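Local coordinates for chloroplast pentatricopeptide repeat protein 10 (Zea mays, PDB 4M59) that binds specific intergenic RNA elements of chloroplast atpH and psaJ transcripts and acts as a barrier to RNA decay, at residues T40-A45 against L56-W61; P159-L164 against S181-A186; L322-L327 against R352-T357. The protein carries 4 engineered substitutions. All coordinates share one frame; numbering follows the deposited sequence.

Contact 1 (T40-A45 against L56-W61)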
loop_
_atom_site.group_PDB
_atom_site.type_symbol
_atom_site.label_atom_id
_atom_site.label_comp_id
_atom_site.label_asym_id
_atom_site.label_seq_id
_atom_site.Cartn_x
_atom_site.Cartn_y
_atom_site.Cartn_z
ATOM N N THR A 40 -42.597 -21.792 -8.840
ATOM C CA THR A 40 -41.614 -21.422 -9.846
ATOM C C THR A 40 -41.998 -20.091 -10.486
ATOM O O THR A 40 -41.134 -19.301 -10.866
ATOM C CB THR A 40 -41.492 -22.496 -10.942
ATOM O OG1 THR A 40 -41.375 -23.787 -10.333
ATOM C CG2 THR A 40 -40.265 -22.238 -11.803
ATOM N N SER A 41 -43.299 -19.850 -10.595
ATOM C CA SER A 41 -43.804 -18.599 -11.150
ATOM C C SER A 41 -43.424 -17.428 -10.250
ATOM O O SER A 41 -42.930 -16.406 -10.720
ATOM C CB SER A 41 -45.322 -18.661 -11.319
ATOM O OG SER A 41 -45.693 -18.471 -12.670
ATOM N N LEU A 42 -43.658 -17.590 -8.951
ATOM C CA LEU A 42 -43.305 -16.563 -7.980
ATOM C C LEU A 42 -41.812 -16.283 -8.030
ATOM O O LEU A 42 -41.381 -15.136 -7.925
ATOM C CB LEU A 42 -43.711 -17.000 -6.573
ATOM C CG LEU A 42 -45.208 -17.121 -6.298
ATOM C CD1 LEU A 42 -45.460 -17.344 -4.813
ATOM C CD2 LEU A 42 -45.940 -15.883 -6.788
ATOM N N LEU A 43 -41.030 -17.346 -8.188
ATOM C CA LEU A 43 -39.580 -17.228 -8.253
ATOM C C LEU A 43 -39.150 -16.360 -9.432
ATOM O O LEU A 43 -38.324 -15.460 -9.284
ATOM C CB LEU A 43 -38.936 -18.609 -8.352
ATOM C CG LEU A 43 -39.231 -19.575 -7.202
ATOM C CD1 LEU A 43 -38.133 -20.621 -7.094
ATOM C CD2 LEU A 43 -39.386 -18.819 -5.892
ATOM N N LYS A 44 -39.713 -16.661 -10.597
ATOM C CA LYS A 44 -39.405 -15.929 -11.817
ATOM C C LYS A 44 -39.761 -14.460 -11.657
ATOM O O LYS A 44 -39.064 -13.586 -12.176
ATOM C CB LYS A 44 -40.157 -16.526 -13.005
ATOM C CG LYS A 44 -39.815 -15.889 -14.344
ATOM C CD LYS A 44 -39.772 -16.926 -15.456
ATOM C CE LYS A 44 -39.848 -16.272 -16.823
ATOM N NZ LYS A 44 -39.331 -17.163 -17.896
ATOM N N ALA A 45 -40.844 -14.188 -10.937
ATOM C CA ALA A 45 -41.246 -12.814 -10.702
ATOM C C ALA A 45 -40.340 -12.110 -9.719
ATOM O O ALA A 45 -40.017 -10.944 -9.895
ATOM C CB ALA A 45 -42.675 -12.756 -10.217
ATOM N N LEU A 56 -35.028 -17.071 -2.690
ATOM C CA LEU A 56 -34.339 -18.142 -2.009
ATOM C C LEU A 56 -35.099 -18.518 -0.759
ATOM O O LEU A 56 -35.281 -19.682 -0.463
ATOM C CB LEU A 56 -32.942 -17.685 -1.633
ATOM C CG LEU A 56 -31.783 -18.657 -1.783
ATOM C CD1 LEU A 56 -30.598 -18.100 -1.075
ATOM C CD2 LEU A 56 -32.123 -19.985 -1.207
ATOM N N ALA A 57 -35.534 -17.512 -0.026
ATOM C CA ALA A 57 -36.204 -17.742 1.232
ATOM C C ALA A 57 -37.494 -18.499 1.032
ATOM O O ALA A 57 -37.900 -19.286 1.874
ATOM C CB ALA A 57 -36.479 -16.436 1.899
ATOM N N LEU A 58 -38.160 -18.232 -0.089
ATOM C CA LEU A 58 -39.409 -18.906 -0.412
ATOM C C LEU A 58 -39.122 -20.357 -0.765
ATOM O O LEU A 58 -39.835 -21.265 -0.343
ATOM C CB LEU A 58 -40.107 -18.207 -1.579
ATOM C CG LEU A 58 -41.511 -18.697 -1.934
ATOM C CD1 LEU A 58 -42.403 -18.713 -0.704
ATOM C CD2 LEU A 58 -42.116 -17.829 -3.025
ATOM N N LEU A 59 -38.064 -20.561 -1.538
ATOM C CA LEU A 59 -37.633 -21.882 -1.926
ATOM C C LEU A 59 -37.450 -22.733 -0.702
ATOM O O LEU A 59 -37.943 -23.843 -0.618
ATOM C CB LEU A 59 -36.306 -21.768 -2.638
ATOM C CG LEU A 59 -36.150 -22.460 -3.976
ATOM C CD1 LEU A 59 -34.711 -22.765 -4.144
ATOM C CD2 LEU A 59 -36.958 -23.713 -4.050
ATOM N N ARG A 60 -36.706 -22.191 0.254
ATOM C CA ARG A 60 -36.433 -22.887 1.503
ATOM C C ARG A 60 -37.726 -23.089 2.272
ATOM O O ARG A 60 -37.909 -24.104 2.941
ATOM C CB ARG A 60 -35.435 -22.097 2.351
ATOM C CG ARG A 60 -34.261 -21.538 1.565
ATOM C CD ARG A 60 -32.990 -21.534 2.398
ATOM N NE ARG A 60 -32.300 -22.817 2.343
ATOM C CZ ARG A 60 -31.057 -22.977 1.901
ATOM N NH1 ARG A 60 -30.364 -21.931 1.475
ATOM N NH2 ARG A 60 -30.508 -24.184 1.887
ATOM N N TRP A 61 -38.628 -22.119 2.171
ATOM C CA TRP A 61 -39.915 -22.235 2.826
ATOM C C TRP A 61 -40.702 -23.325 2.172
ATOM O O TRP A 61 -41.036 -24.318 2.799
ATOM C CB TRP A 61 -40.713 -20.949 2.729
ATOM C CG TRP A 61 -42.027 -21.051 3.421
ATOM C CD1 TRP A 61 -42.249 -20.944 4.752
ATOM C CD2 TRP A 61 -43.298 -21.299 2.822
ATOM N NE1 TRP A 61 -43.578 -21.105 5.027
ATOM C CE2 TRP A 61 -44.245 -21.325 3.855
ATOM C CE3 TRP A 61 -43.728 -21.503 1.517
ATOM C CZ2 TRP A 61 -45.590 -21.537 3.619
ATOM C CZ3 TRP A 61 -45.055 -21.723 1.291
ATOM C CH2 TRP A 61 -45.976 -21.734 2.330
#
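Leu43 and Leu58 give up the most surface here and lie opposite one another, the nearest CA pair of segments 40-45 and 56-61, at 8.0 Å. The short segments run nearly antiparallel, at 165°, with axes 10.2 Å from each other. Leu58 points at the opposing helix and offers its CD2 methyl to two leucines at once: CD2 lies 3.8 Å from Leu42 CD1 and 4.1 Å from Leu43 CD2. Its CG stands anti to the backbone N (chi1 -173°), which carries the branch out across the gap. Leu42 meets Leu58 at roughly a right angle, whereas Leu43 comes in on a slant. The fork of Leu43 is divided between partners, since its other methyl, CD1, rests 4.1 Å from Leu59 CG. No hydrogen bond joins the segments; the seam is entirely leucine and all four residues are buried. Leu34 from helix 31-35 packs on Leu42, Leu27 from helix 23-29 on Leu58, and helix 70-82 adds Val76 on Leu43 and Leu73 on Leu59. Two successive antiparallel helices joined by a short turn and sealed by aliphatic side chains form the helical hairpin from which alpha-solenoids of this kind are built.

Contact 2 (P159-L164 against S181-A186). With nucleotides of chain D.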
loop_
_atom_site.group_PDB
_atom_site.type_symbol
_atom_site.label_atom_id
_atom_site.label_comp_id
_atom_site.label_asym_id
_atom_site.label_seq_id
_atom_site.Cartn_x
_atom_site.Cartn_y
_atom_site.Cartn_z
ATOM N N PRO A 159 -3.751 -38.103 -14.745
ATOM C CA PRO A 159 -4.378 -39.264 -15.358
ATOM C C PRO A 159 -5.871 -39.109 -15.448
ATOM O O PRO A 159 -6.484 -39.601 -16.376
ATOM C CB PRO A 159 -4.061 -40.377 -14.379
ATOM C CG PRO A 159 -2.855 -39.971 -13.749
ATOM C CD PRO A 159 -2.941 -38.504 -13.590
ATOM N N ARG A 160 -6.460 -38.447 -14.460
ATOM C CA ARG A 160 -7.902 -38.257 -14.435
ATOM C C ARG A 160 -8.333 -37.266 -15.503
ATOM O O ARG A 160 -9.490 -37.251 -15.916
ATOM C CB ARG A 160 -8.358 -37.789 -13.052
ATOM C CG ARG A 160 -9.113 -38.848 -12.264
ATOM C CD ARG A 160 -9.257 -38.460 -10.804
ATOM N NE ARG A 160 -8.016 -38.647 -10.064
ATOM C CZ ARG A 160 -7.796 -38.170 -8.841
ATOM N NH1 ARG A 160 -6.634 -38.387 -8.243
ATOM N NH2 ARG A 160 -8.742 -37.480 -8.219
ATOM N N ILE A 161 -7.395 -36.441 -15.957
ATOM C CA ILE A 161 -7.673 -35.474 -17.000
ATOM C C ILE A 161 -7.624 -36.138 -18.352
ATOM O O ILE A 161 -8.501 -35.962 -19.178
ATOM C CB ILE A 161 -6.666 -34.360 -16.979
ATOM C CG1 ILE A 161 -6.829 -33.575 -15.691
ATOM C CG2 ILE A 161 -6.862 -33.478 -18.154
ATOM C CD1 ILE A 161 -5.747 -32.619 -15.419
ATOM N N VAL A 162 -6.581 -36.937 -18.561
ATOM C CA VAL A 162 -6.427 -37.690 -19.797
ATOM C C VAL A 162 -7.586 -38.665 -19.984
ATOM O O VAL A 162 -8.095 -38.827 -21.093
ATOM C CB VAL A 162 -5.102 -38.473 -19.818
ATOM C CG1 VAL A 162 -5.002 -39.314 -21.082
ATOM C CG2 VAL A 162 -3.921 -37.521 -19.711
ATOM N N ALA A 163 -7.999 -39.309 -18.898
ATOM C CA ALA A 163 -9.105 -40.244 -18.957
ATOM C C ALA A 163 -10.434 -39.571 -19.225
ATOM O O ALA A 163 -11.289 -40.144 -19.873
ATOM C CB ALA A 163 -9.186 -41.032 -17.689
ATOM N N LEU A 164 -10.611 -38.360 -18.727
ATOM C CA LEU A 164 -11.872 -37.670 -18.900
ATOM C C LEU A 164 -11.908 -37.017 -20.247
ATOM O O LEU A 164 -12.972 -36.790 -20.806
ATOM C CB LEU A 164 -12.063 -36.623 -17.822
ATOM C CG LEU A 164 -13.402 -35.902 -17.838
ATOM C CD1 LEU A 164 -14.514 -36.845 -17.492
ATOM C CD2 LEU A 164 -13.373 -34.769 -16.872
ATOM N N SER A 181 -7.185 -24.225 -22.320
ATOM C CA SER A 181 -6.568 -23.353 -21.327
ATOM C C SER A 181 -6.625 -23.986 -19.943
ATOM O O SER A 181 -5.750 -23.760 -19.110
ATOM C CB SER A 181 -7.256 -21.988 -21.311
ATOM O OG SER A 181 -8.649 -22.118 -21.534
ATOM N N THR A 182 -7.662 -24.782 -19.709
ATOM C CA THR A 182 -7.853 -25.417 -18.434
ATOM C C THR A 182 -6.935 -26.594 -18.269
ATOM O O THR A 182 -6.448 -26.854 -17.190
ATOM C CB THR A 182 -9.276 -25.890 -18.299
ATOM O OG1 THR A 182 -10.146 -24.884 -18.820
ATOM C CG2 THR A 182 -9.603 -26.114 -16.879
ATOM N N VAL A 183 -6.691 -27.319 -19.341
ATOM C CA VAL A 183 -5.826 -28.468 -19.240
ATOM C C VAL A 183 -4.390 -28.021 -19.177
ATOM O O VAL A 183 -3.605 -28.548 -18.413
ATOM C CB VAL A 183 -6.029 -29.437 -20.398
ATOM C CG1 VAL A 183 -5.118 -30.623 -20.251
ATOM C CG2 VAL A 183 -7.456 -29.899 -20.432
ATOM N N ILE A 184 -4.051 -27.027 -19.973
ATOM C CA ILE A 184 -2.703 -26.505 -19.946
ATOM C C ILE A 184 -2.403 -25.827 -18.628
ATOM O O ILE A 184 -1.330 -25.989 -18.067
ATOM C CB ILE A 184 -2.477 -25.536 -21.075
ATOM C CG1 ILE A 184 -2.474 -26.283 -22.389
ATOM C CG2 ILE A 184 -1.163 -24.874 -20.924
ATOM C CD1 ILE A 184 -2.351 -25.393 -23.559
ATOM N N ALA A 185 -3.371 -25.082 -18.116
ATOM C CA ALA A 185 -3.196 -24.414 -16.842
ATOM C C ALA A 185 -3.085 -25.409 -15.702
ATOM O O ALA A 185 -2.432 -25.152 -14.708
ATOM C CB ALA A 185 -4.312 -23.477 -16.596
ATOM N N ALA A 186 -3.727 -26.553 -15.852
ATOM C CA ALA A 186 -3.622 -27.606 -14.869
ATOM C C ALA A 186 -2.211 -28.128 -14.845
ATOM O O ALA A 186 -1.647 -28.352 -13.791
ATOM C CB ALA A 186 -4.562 -28.706 -15.202
ATOM P P A D 3 -14.076 -19.674 -14.896
ATOM O OP1 A D 3 -13.456 -19.442 -13.572
ATOM O OP2 A D 3 -14.749 -18.543 -15.594
ATOM O "O5'" A D 3 -12.963 -20.274 -15.863
ATOM C "C5'" A D 3 -12.098 -21.301 -15.419
ATOM C "C4'" A D 3 -11.005 -21.571 -16.418
ATOM O "O4'" A D 3 -11.560 -21.550 -17.758
ATOM C "C3'" A D 3 -9.880 -20.556 -16.474
ATOM O "O3'" A D 3 -8.922 -20.748 -15.447
ATOM C "C2'" A D 3 -9.329 -20.761 -17.879
ATOM O "O2'" A D 3 -8.513 -21.917 -17.931
ATOM C "C1'" A D 3 -10.610 -21.034 -18.664
ATOM N N9 A D 3 -11.148 -19.818 -19.305
ATOM C C8 A D 3 -11.788 -18.740 -18.751
ATOM N N7 A D 3 -12.117 -17.819 -19.625
ATOM C C5 A D 3 -11.652 -18.315 -20.834
ATOM C C6 A D 3 -11.688 -17.820 -22.151
ATOM N N6 A D 3 -12.234 -16.655 -22.495
ATOM N N1 A D 3 -11.134 -18.570 -23.122
ATOM C C2 A D 3 -10.584 -19.743 -22.789
ATOM N N3 A D 3 -10.489 -20.317 -21.591
ATOM C C4 A D 3 -11.040 -19.540 -20.648
#
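This contact belongs to the pentatricopeptide repeat superhelix, at a junction between neighbouring repeats: helix 158-170 lies in the predicted third repeat and helix 177-188, which reaches the RNA, in the predicted fourth. Ile161 carries the packing for the first of these helices. Its CG2 methyl sits 3.9 Å from Val183 CG1, while the longer branch ends with CD1 4.1 Å from Ala186 CB. Both branches are therefore used, one on each of two residues a helical turn apart. In Ile161, CG1 is anti to the carbonyl carbon (chi1 -66°) and CD1 continues the chain in extended form, which brings it as far as Ala186. Ile161 and Val183 lie alongside one another with their branches running in opposite senses, and their CA atoms are 7.6 Å apart. All three residues are buried, and dispersion contacts alone join the segments. Tyr151 of helix 141-151 also packs on Ile161, and Phe199 of helix 193-204 on Val183, extending the apolar layer through both repeats.

Another face of helix 177-188 meets the nucleic acid. Ser181 OG is 2.6 Å from N3 of nucleotide A3 of chain D, close enough for a hydrogen bond to the base, though backbone oxygens such as Gly177 O are also within reach of the single hydroxyl proton, so the bond to N3 is not certain. Ala185 packs on the sugar of another nucleotide, so the helix joins the hydrophobic interior to the RNA-binding surface. Beside the base, the ribose of A3 passes close to the same turn of helix: its O2' lies 3.6 Å from Ser181 CB and 3.5 Å from Thr182 OG1.

Contact 3 (L322-L327 against R352-T357)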
loop_
_atom_site.group_PDB
_atom_site.type_symbol
_atom_site.label_atom_id
_atom_site.label_comp_id
_atom_site.label_asym_id
_atom_site.label_seq_id
_atom_site.Cartn_x
_atom_site.Cartn_y
_atom_site.Cartn_z
ATOM N N LEU A 322 4.120 8.542 -18.478
ATOM C CA LEU A 322 3.976 7.186 -18.032
ATOM C C LEU A 322 5.287 6.736 -17.444
ATOM O O LEU A 322 5.329 6.174 -16.364
ATOM C CB LEU A 322 3.595 6.329 -19.231
ATOM C CG LEU A 322 3.312 4.846 -19.111
ATOM C CD1 LEU A 322 2.196 4.536 -20.039
ATOM C CD2 LEU A 322 4.510 4.012 -19.491
ATOM N N VAL A 323 6.366 7.014 -18.157
ATOM C CA VAL A 323 7.690 6.597 -17.740
ATOM C C VAL A 323 8.146 7.367 -16.519
ATOM O O VAL A 323 8.754 6.820 -15.616
ATOM C CB VAL A 323 8.699 6.815 -18.854
ATOM C CG1 VAL A 323 10.036 6.281 -18.455
ATOM C CG2 VAL A 323 8.238 6.132 -20.098
ATOM N N LEU A 324 7.834 8.650 -16.497
ATOM C CA LEU A 324 8.191 9.501 -15.382
ATOM C C LEU A 324 7.521 9.037 -14.113
ATOM O O LEU A 324 8.136 8.998 -13.058
ATOM C CB LEU A 324 7.816 10.946 -15.686
ATOM C CG LEU A 324 8.640 11.590 -16.793
ATOM C CD1 LEU A 324 8.061 12.891 -17.210
ATOM C CD2 LEU A 324 10.041 11.788 -16.329
ATOM N N GLY A 325 6.254 8.672 -14.223
ATOM C CA GLY A 325 5.500 8.219 -13.084
ATOM C C GLY A 325 6.148 7.036 -12.431
ATOM O O GLY A 325 6.238 6.960 -11.220
ATOM N N MET A 326 6.589 6.100 -13.268
ATOM C CA MET A 326 7.293 4.915 -12.810
ATOM C C MET A 326 8.520 5.328 -12.027
ATOM O O MET A 326 8.801 4.794 -10.953
ATOM C CB MET A 326 7.730 4.062 -14.000
ATOM C CG MET A 326 6.627 3.226 -14.622
ATOM S SD MET A 326 7.265 2.206 -15.963
ATOM C CE MET A 326 8.908 1.839 -15.352
ATOM N N LEU A 327 9.259 6.286 -12.572
ATOM C CA LEU A 327 10.460 6.757 -11.925
ATOM C C LEU A 327 10.118 7.519 -10.672
ATOM O O LEU A 327 10.937 7.659 -9.782
ATOM C CB LEU A 327 11.215 7.670 -12.861
ATOM C CG LEU A 327 11.614 7.058 -14.182
ATOM C CD1 LEU A 327 12.190 8.114 -15.056
ATOM C CD2 LEU A 327 12.623 6.001 -13.921
ATOM N N ARG A 352 0.488 19.772 -18.082
ATOM C CA ARG A 352 0.161 19.918 -16.668
ATOM C C ARG A 352 0.270 18.585 -15.942
ATOM O O ARG A 352 0.327 18.529 -14.715
ATOM C CB ARG A 352 -1.252 20.482 -16.501
ATOM C CG ARG A 352 -1.599 21.593 -17.476
ATOM C CD ARG A 352 -2.593 21.120 -18.527
ATOM N NE ARG A 352 -3.907 21.731 -18.355
ATOM C CZ ARG A 352 -4.861 21.724 -19.281
ATOM N NH1 ARG A 352 -4.651 21.138 -20.449
ATOM N NH2 ARG A 352 -6.028 22.305 -19.035
ATOM N N VAL A 353 0.293 17.513 -16.723
ATOM C CA VAL A 353 0.354 16.167 -16.199
ATOM C C VAL A 353 1.789 15.792 -16.001
ATOM O O VAL A 353 2.137 15.108 -15.063
ATOM C CB VAL A 353 -0.241 15.193 -17.191
ATOM C CG1 VAL A 353 -0.327 13.830 -16.581
ATOM C CG2 VAL A 353 -1.603 15.662 -17.618
ATOM N N THR A 354 2.618 16.256 -16.920
ATOM C CA THR A 354 4.038 16.031 -16.852
ATOM C C THR A 354 4.593 16.650 -15.602
ATOM O O THR A 354 5.273 15.998 -14.846
ATOM C CB THR A 354 4.720 16.623 -18.056
ATOM O OG1 THR A 354 4.268 15.943 -19.224
ATOM C CG2 THR A 354 6.193 16.458 -17.946
ATOM N N TRP A 355 4.273 17.911 -15.365
ATOM C CA TRP A 355 4.773 18.600 -14.195
ATOM C C TRP A 355 4.282 17.996 -12.899
ATOM O O TRP A 355 5.038 17.839 -11.957
ATOM C CB TRP A 355 4.382 20.062 -14.244
ATOM C CG TRP A 355 4.897 20.742 -15.421
ATOM C CD1 TRP A 355 4.180 21.348 -16.376
ATOM C CD2 TRP A 355 6.260 20.879 -15.790
ATOM N NE1 TRP A 355 5.001 21.866 -17.324
ATOM C CE2 TRP A 355 6.292 21.592 -16.978
ATOM C CE3 TRP A 355 7.460 20.472 -15.226
ATOM C CZ2 TRP A 355 7.466 21.902 -17.617
ATOM C CZ3 TRP A 355 8.618 20.781 -15.859
ATOM C CH2 TRP A 355 8.619 21.487 -17.037
ATOM N N ASN A 356 2.986 17.712 -12.851
ATOM C CA ASN A 356 2.363 17.168 -11.653
ATOM C C ASN A 356 2.944 15.805 -11.321
ATOM O O ASN A 356 3.094 15.444 -10.155
ATOM C CB ASN A 356 0.848 17.064 -11.834
ATOM C CG ASN A 356 0.087 17.348 -10.554
ATOM O OD1 ASN A 356 0.222 16.629 -9.564
ATOM N ND2 ASN A 356 -0.720 18.401 -10.570
ATOM N N THR A 357 3.270 15.050 -12.363
ATOM C CA THR A 357 3.886 13.766 -12.200
ATOM C C THR A 357 5.243 14.009 -11.587
ATOM O O THR A 357 5.650 13.310 -10.677
ATOM C CB THR A 357 4.011 13.066 -13.547
ATOM O OG1 THR A 357 2.715 12.923 -14.125
ATOM C CG2 THR A 357 4.593 11.716 -13.391
#
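Thr354 is the first residue of 352-357 to touch 322-327, and it does so with its methyl: CG2 lies 4.1 Å from Leu324 CD1, the two side chains meeting at a slant. Its hydroxyl takes no part in that packing and is hydrogen-bonded instead to Asn321 ND2, in the turn of helix just before 322-327. Trp355 next turns from this interface and packs on Leu340 of helix 333-346. Asn356 packs against Gly558 of the second subunit. One turn after Thr354 comes Thr357, the residue of its segment with most surface buried here. With CG2 anti to the backbone N and OG1 beside it (chi1 -59°), the methyl reaches the neighbouring helix, 3.6 Å from both the N and the CA of Gly325. The same methyl lies 4.0 Å from Leu324 CB. The backbones come close here, the CA atoms of Gly325 and Thr357 being 5.8 Å apart. The segments are nearly parallel, at 10°, with axes 9.5 Å apart. Such side-by-side packing of the opening helices of successive repeats, here the predicted eighth and ninth, is characteristic of the pentatricopeptide repeat superhelix.

How the contacts relate
The three contacts follow one another along the chain without touching; the centres of contacts 1 and 2 are about 38 Å apart, and those of contacts 1 and 3 about 55 Å. No helix is shared between them. Contacts 1 and 2 are buried and purely aliphatic, the first joining successive helices within a hairpin, the second bridging two predicted repeats. Contact 3 also bridges repeats, but pairs parallel helices, is only partly buried, and packs one leucine and a glycine backbone against threonine methyls. Surroundings differ too: contact 2 has RNA against it, contact 3 borders the second subunit, and contacts 3 and 1 lie about 12 Å and 16 Å from the RNA at the nearest atoms.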